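PDB 6WI5: De novo designed protein Foldit4 from Synthetic construct, which has no established natural function, being a de novo Foldit design whose four-stranded antiparallel sheet is backed by two helices in a ferredoxin-like fold. Local coordinates for residues E2-I7 and R53-D58; R8-R13 and N79-V84. All blocks are in the same frame, centred on the assembly; numbering follows the deposited sequence.

Contact 1 of 2, residues E2-I7 and R53-D58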
loop_
_atom_site.group_PDB
_atom_site.type_symbol
_atom_site.label_atom_id
_atom_site.label_comp_id
_atom_site.label_asym_id
_atom_site.label_seq_id
_atom_site.Cartn_x
_atom_site.Cartn_y
_atom_site.Cartn_z
ATOM N N GLU A 2 -12.974 -13.008 -2.421
ATOM C CA GLU A 2 -11.703 -12.306 -2.360
ATOM C C GLU A 2 -11.885 -10.919 -1.754
ATOM O O GLU A 2 -12.956 -10.312 -1.846
ATOM C CB GLU A 2 -11.076 -12.187 -3.752
ATOM C CG GLU A 2 -11.791 -11.221 -4.684
ATOM C CD GLU A 2 -11.026 -10.977 -5.972
ATOM O OE1 GLU A 2 -10.038 -11.696 -6.225
ATOM O OE2 GLU A 2 -11.411 -10.060 -6.731
ATOM N N VAL A 3 -10.821 -10.425 -1.128
ATOM C CA VAL A 3 -10.779 -9.080 -0.565
ATOM C C VAL A 3 -9.831 -8.244 -1.412
ATOM O O VAL A 3 -8.727 -8.693 -1.743
ATOM C CB VAL A 3 -10.331 -9.094 0.906
ATOM C CG1 VAL A 3 -10.354 -7.686 1.482
ATOM C CG2 VAL A 3 -11.212 -10.026 1.722
ATOM N N VAL A 4 -10.261 -7.036 -1.767
ATOM C CA VAL A 4 -9.445 -6.094 -2.524
ATOM C C VAL A 4 -9.236 -4.855 -1.668
ATOM O O VAL A 4 -10.204 -4.269 -1.170
ATOM C CB VAL A 4 -10.096 -5.723 -3.868
ATOM C CG1 VAL A 4 -9.224 -4.727 -4.619
ATOM C CG2 VAL A 4 -10.337 -6.967 -4.707
ATOM N N VAL A 5 -7.978 -4.459 -1.496
ATOM C CA VAL A 5 -7.621 -3.264 -0.742
ATOM C C VAL A 5 -6.826 -2.343 -1.653
ATOM O O VAL A 5 -5.872 -2.780 -2.307
ATOM C CB VAL A 5 -6.818 -3.603 0.526
ATOM C CG1 VAL A 5 -6.358 -2.325 1.216
ATOM C CG2 VAL A 5 -7.658 -4.435 1.464
ATOM N N GLU A 6 -7.222 -1.076 -1.697
ATOM C CA GLU A 6 -6.532 -0.056 -2.472
ATOM C C GLU A 6 -6.020 1.012 -1.518
ATOM O O GLU A 6 -6.799 1.599 -0.762
ATOM C CB GLU A 6 -7.460 0.558 -3.521
ATOM C CG GLU A 6 -8.193 -0.472 -4.360
ATOM C CD GLU A 6 -9.344 0.128 -5.140
ATOM O OE1 GLU A 6 -9.090 0.774 -6.178
ATOM O OE2 GLU A 6 -10.503 -0.035 -4.703
ATOM N N ILE A 7 -4.712 1.252 -1.549
ATOM C CA ILE A 7 -4.058 2.199 -0.656
ATOM C C ILE A 7 -3.494 3.334 -1.497
ATOM O O ILE A 7 -2.732 3.093 -2.439
ATOM C CB ILE A 7 -2.948 1.526 0.170
ATOM C CG1 ILE A 7 -3.493 0.293 0.892
ATOM C CG2 ILE A 7 -2.357 2.509 1.169
ATOM C CD1 ILE A 7 -2.442 -0.467 1.667
ATOM N N ARG A 53 -2.605 -1.692 -4.899
ATOM C CA ARG A 53 -3.777 -2.558 -4.914
ATOM C C ARG A 53 -3.358 -3.975 -4.548
ATOM O O ARG A 53 -2.421 -4.523 -5.139
ATOM C CB ARG A 53 -4.468 -2.541 -6.278
ATOM C CG ARG A 53 -5.780 -3.305 -6.295
ATOM C CD ARG A 53 -6.511 -3.143 -7.615
ATOM N NE ARG A 53 -5.720 -3.624 -8.742
ATOM C CZ ARG A 53 -5.648 -4.898 -9.114
ATOM N NH1 ARG A 53 -6.317 -5.825 -8.441
ATOM N NH2 ARG A 53 -4.905 -5.247 -10.155
ATOM N N ILE A 54 -4.050 -4.558 -3.573
ATOM C CA ILE A 54 -3.730 -5.879 -3.045
ATOM C C ILE A 54 -4.988 -6.733 -3.091
ATOM O O ILE A 54 -6.055 -6.293 -2.649
ATOM C CB ILE A 54 -3.182 -5.798 -1.607
ATOM C CG1 ILE A 54 -1.880 -4.999 -1.573
ATOM C CG2 ILE A 54 -2.961 -7.186 -1.040
ATOM C CD1 ILE A 54 -1.336 -4.783 -0.180
ATOM N N ARG A 55 -4.864 -7.946 -3.623
ATOM C CA ARG A 55 -5.972 -8.889 -3.709
ATOM C C ARG A 55 -5.594 -10.179 -2.995
ATOM O O ARG A 55 -4.484 -10.691 -3.175
ATOM C CB ARG A 55 -6.341 -9.183 -5.168
ATOM C CG ARG A 55 -6.996 -8.029 -5.908
ATOM C CD ARG A 55 -7.957 -8.555 -6.965
ATOM N NE ARG A 55 -7.302 -9.471 -7.893
ATOM C CZ ARG A 55 -7.175 -9.254 -9.198
ATOM N NH1 ARG A 55 -7.674 -8.152 -9.740
ATOM N NH2 ARG A 55 -6.558 -10.143 -9.964
ATOM N N HIS A 56 -6.519 -10.701 -2.188
ATOM C CA HIS A 56 -6.290 -11.949 -1.472
ATOM C C HIS A 56 -7.631 -12.523 -1.043
ATOM O O HIS A 56 -8.641 -11.816 -0.977
ATOM C CB HIS A 56 -5.378 -11.743 -0.258
ATOM C CG HIS A 56 -4.722 -13.001 0.226
ATOM N ND1 HIS A 56 -5.041 -13.592 1.427
ATOM C CD2 HIS A 56 -3.766 -13.776 -0.338
ATOM C CE1 HIS A 56 -4.305 -14.681 1.587
ATOM N NE2 HIS A 56 -3.525 -14.813 0.532
ATOM N N ASP A 57 -7.621 -13.824 -0.743
ATOM C CA ASP A 57 -8.829 -14.521 -0.320
ATOM C C ASP A 57 -9.064 -14.455 1.185
ATOM O O ASP A 57 -10.221 -14.499 1.623
ATOM C CB ASP A 57 -8.773 -15.989 -0.758
ATOM C CG ASP A 57 -8.604 -16.148 -2.259
ATOM O OD1 ASP A 57 -7.525 -16.599 -2.696
ATOM O OD2 ASP A 57 -9.548 -15.812 -3.002
ATOM N N ASP A 58 -8.002 -14.348 1.984
ATOM C CA ASP A 58 -8.096 -14.393 3.441
ATOM C C ASP A 58 -8.122 -12.969 3.988
ATOM O O ASP A 58 -7.140 -12.230 3.862
ATOM C CB ASP A 58 -6.932 -15.187 4.030
ATOM C CG ASP A 58 -6.981 -15.261 5.545
ATOM O OD1 ASP A 58 -8.012 -15.711 6.088
ATOM O OD2 ASP A 58 -5.982 -14.883 6.190
HETATM O O HOH W 1 -8.105 -13.364 -4.772
HETATM O O HOH W 2 -10.541 -7.380 -8.450
#

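Contact 2 of 2, residues R8-R13 and N79-V84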
loop_
_atom_site.group_PDB
_atom_site.type_symbol
_atom_site.label_atom_id
_atom_site.label_comp_id
_atom_site.label_asym_id
_atom_site.label_seq_id
_atom_site.Cartn_x
_atom_site.Cartn_y
_atom_site.Cartn_z
ATOM N N ARG A 8 -3.872 4.563 -1.161
ATOM C CA ARG A 8 -3.389 5.756 -1.846
ATOM C C ARG A 8 -2.536 6.558 -0.875
ATOM O O ARG A 8 -3.004 6.923 0.208
ATOM C CB ARG A 8 -4.551 6.603 -2.364
ATOM C CG ARG A 8 -4.115 7.844 -3.127
ATOM C CD ARG A 8 -5.303 8.740 -3.436
ATOM N NE ARG A 8 -5.906 9.278 -2.219
ATOM C CZ ARG A 8 -7.019 10.002 -2.195
ATOM N NH1 ARG A 8 -7.659 10.277 -3.324
ATOM N NH2 ARG A 8 -7.497 10.451 -1.042
ATOM N N ILE A 9 -1.293 6.830 -1.262
ATOM C CA ILE A 9 -0.330 7.515 -0.408
ATOM C C ILE A 9 0.097 8.797 -1.104
ATOM O O ILE A 9 0.614 8.757 -2.228
ATOM C CB ILE A 9 0.888 6.630 -0.105
ATOM C CG1 ILE A 9 0.434 5.253 0.378
ATOM C CG2 ILE A 9 1.789 7.299 0.927
ATOM C CD1 ILE A 9 1.301 4.126 -0.119
ATOM N N ARG A 10 -0.110 9.930 -0.439
ATOM C CA ARG A 10 0.350 11.222 -0.939
ATOM C C ARG A 10 1.763 11.464 -0.422
ATOM O O ARG A 10 1.975 11.609 0.786
ATOM C CB ARG A 10 -0.595 12.341 -0.511
ATOM C CG ARG A 10 -1.829 12.476 -1.387
ATOM C CD ARG A 10 -2.710 13.630 -0.937
ATOM N NE ARG A 10 -3.135 14.463 -2.059
ATOM C CZ ARG A 10 -2.502 15.565 -2.451
ATOM N NH1 ARG A 10 -2.956 16.263 -3.482
ATOM N NH2 ARG A 10 -1.416 15.971 -1.807
ATOM N N VAL A 11 2.729 11.502 -1.336
ATOM C CA VAL A 11 4.135 11.685 -0.996
ATOM C C VAL A 11 4.513 13.137 -1.246
ATOM O O VAL A 11 4.125 13.727 -2.262
ATOM C CB VAL A 11 5.031 10.728 -1.805
ATOM C CG1 VAL A 11 6.462 10.773 -1.289
ATOM C CG2 VAL A 11 4.482 9.311 -1.744
ATOM N N GLN A 12 5.274 13.716 -0.315
ATOM C CA GLN A 12 5.643 15.124 -0.420
ATOM C C GLN A 12 6.552 15.367 -1.620
ATOM O O GLN A 12 6.229 16.163 -2.509
ATOM C CB GLN A 12 6.319 15.585 0.873
ATOM N N ARG A 13 7.693 14.688 -1.664
ATOM C CA ARG A 13 8.670 14.862 -2.728
ATOM C C ARG A 13 8.915 13.534 -3.432
ATOM O O ARG A 13 8.927 12.475 -2.796
ATOM C CB ARG A 13 9.983 15.431 -2.176
ATOM C CG ARG A 13 9.948 16.942 -1.973
ATOM C CD ARG A 13 10.904 17.409 -0.882
ATOM N NE ARG A 13 12.265 16.913 -1.068
ATOM C CZ ARG A 13 12.814 15.949 -0.335
ATOM N NH1 ARG A 13 12.118 15.377 0.639
ATOM N NH2 ARG A 13 14.058 15.559 -0.574
ATOM N N ASN A 79 4.105 12.416 8.354
ATOM C CA ASN A 79 3.024 13.251 7.850
ATOM C C ASN A 79 2.412 12.720 6.556
ATOM O O ASN A 79 1.784 13.489 5.820
ATOM C CB ASN A 79 3.522 14.683 7.642
ATOM C CG ASN A 79 4.018 15.318 8.925
ATOM O OD1 ASN A 79 3.456 15.099 9.998
ATOM N ND2 ASN A 79 5.080 16.110 8.821
ATOM N N SER A 80 2.573 11.431 6.266
ATOM C CA SER A 80 2.023 10.869 5.040
ATOM C C SER A 80 0.503 10.807 5.108
ATOM O O SER A 80 -0.070 10.340 6.097
ATOM C CB SER A 80 2.593 9.474 4.787
ATOM O OG SER A 80 3.876 9.548 4.193
ATOM N N GLU A 81 -0.148 11.282 4.049
ATOM C CA GLU A 81 -1.595 11.188 3.904
ATOM C C GLU A 81 -1.918 9.880 3.188
ATOM O O GLU A 81 -1.478 9.666 2.054
ATOM C CB GLU A 81 -2.128 12.387 3.122
ATOM C CG GLU A 81 -3.385 13.017 3.695
ATOM C CD GLU A 81 -3.801 14.265 2.936
ATOM O OE1 GLU A 81 -2.985 15.208 2.842
ATOM O OE2 GLU A 81 -4.940 14.298 2.423
ATOM N N VAL A 82 -2.680 9.015 3.855
ATOM C CA VAL A 82 -3.002 7.687 3.351
ATOM C C VAL A 82 -4.513 7.509 3.350
ATOM O O VAL A 82 -5.192 7.875 4.316
ATOM C CB VAL A 82 -2.333 6.581 4.195
ATOM C CG1 VAL A 82 -2.645 5.210 3.618
ATOM C CG2 VAL A 82 -0.831 6.804 4.274
ATOM N N GLU A 83 -5.038 6.948 2.264
ATOM C CA GLU A 83 -6.447 6.591 2.163
ATOM C C GLU A 83 -6.539 5.115 1.806
ATOM O O GLU A 83 -5.856 4.655 0.885
ATOM C CB GLU A 83 -7.169 7.438 1.111
ATOM C CG GLU A 83 -8.681 7.250 1.098
ATOM C CD GLU A 83 -9.362 8.004 -0.030
ATOM O OE1 GLU A 83 -9.100 7.681 -1.208
ATOM O OE2 GLU A 83 -10.155 8.925 0.263
ATOM N N VAL A 84 -7.373 4.377 2.533
ATOM C CA VAL A 84 -7.500 2.934 2.368
ATOM C C VAL A 84 -8.931 2.618 1.961
ATOM O O VAL A 84 -9.881 3.050 2.624
ATOM C CB VAL A 84 -7.123 2.180 3.655
ATOM C CG1 VAL A 84 -7.287 0.680 3.459
ATOM C CG2 VAL A 84 -5.697 2.518 4.067
HETATM O O HOH W 3 -3.965 9.637 0.327
#

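Contact 1 of 2, residues E2-I7 and R53-D58
Glu2 meets Arg55 and Asp57 where strand 3-11 begins, at one end of its antiparallel pairing with strand 47-56, the two central strands of a ferredoxin-like sheet. The segment axes approach to 4.7 Å with their directions 166° apart. Chi1 of 71° sets Glu2 CG between the backbone N and carbonyl carbon; the extended chain then passes Arg55 obliquely. Its OE1 lies 3.9 Å from Arg55 NE, well off the guanidinium plane, making a long salt bridge of charge alone; Arg55 NH2 has a salt bridge to Glu36. One water bonds to Glu2 OE1 and weakly to Asp57 OD2, bridging two carboxylates.

Val3 and His56 form a hydrogen-bonded pair, Val3 N to His56 O at 2.6 Å and His56 N to Val3 O at 3.0 Å. Val4 sits in the following non-hydrogen-bonded pair, beside the aliphatic part of Arg55 on the face that also carries Glu6 and Arg53. The nearest approach there is Val4 CG2 to Arg55 CD, 3.6 Å.

Val5 exchanges two bonds with Ile54, Val5 N to Ile54 O at 2.9 Å and Ile54 N to Val5 O at 2.8 Å. Both side chains project to the helix-covered face and touch Ile62. The Glu6 carboxylate forms a salt bridge with Arg85, while its contact with Arg53 is between methylenes, CG to CG at 4.2 Å.

Contact 2 of 2, residues R8-R13 and N79-V84
Arg8 and Glu83 form a hydrogen-bonded antiparallel pair, joining central strand 3-11 to edge strand 81-87 of the ferredoxin-like sheet. The segment axes come within 4.8 Å, at 169° between directions. Arg8 N reaches Glu83 O and Glu83 N reaches Arg8 O, each at 2.9 Å; farther on, Arg10 N donates to Glu81 O over the same distance. Between them lies the non-hydrogen-bonded pair Ile9 and Val82, where Val82 CA makes a CA-H...O contact with Arg8 O.

On the face turned toward the helices, Ile9 CG2 and Val82 CG2 are 4.3 Å apart, and both residues pack on Ile73 of helix 59-76.

The other face is charged. Arg8 and Glu83 stack their flat groups, the planes only 17° apart, with Glu83 OE1 over the centre of the guanidinium. This salt bridge, NH2 to OE1 at 3.2 Å, rests on charge, because no N-H points at the oxygen. Arg10 and Glu81 instead run side by side, touching through CB and CB at 3.9 Å. The chi3 bend of Arg8 (65°) places NE by a water, which accepts from NE at 3.2 Å and donates to Arg8 O and, weakly, to Glu81 O.

From the N terminus, strand 3-11 supplies the first segments of both contacts, residues 2-7 and then 8-13. The chain next runs through helix 17-31, strand 36-44 and most of strand 47-56 before 53-58 returns to 2-7, closing the loop of contact 1 over 45 intervening residues. After helix 59-76, segment 79-84 comes back to 8-13, so contact 2 spans 65 residues. The segments alternate along the sequence, hence the two closures cross. Strand 3-11 is thereby fixed on both flanks, with 47-56 on one and 81-87 on the other. The contact centres are 19 Å apart, yet their residues touch: Ile7 CG2 packs 3.7 Å from Val82 CG1.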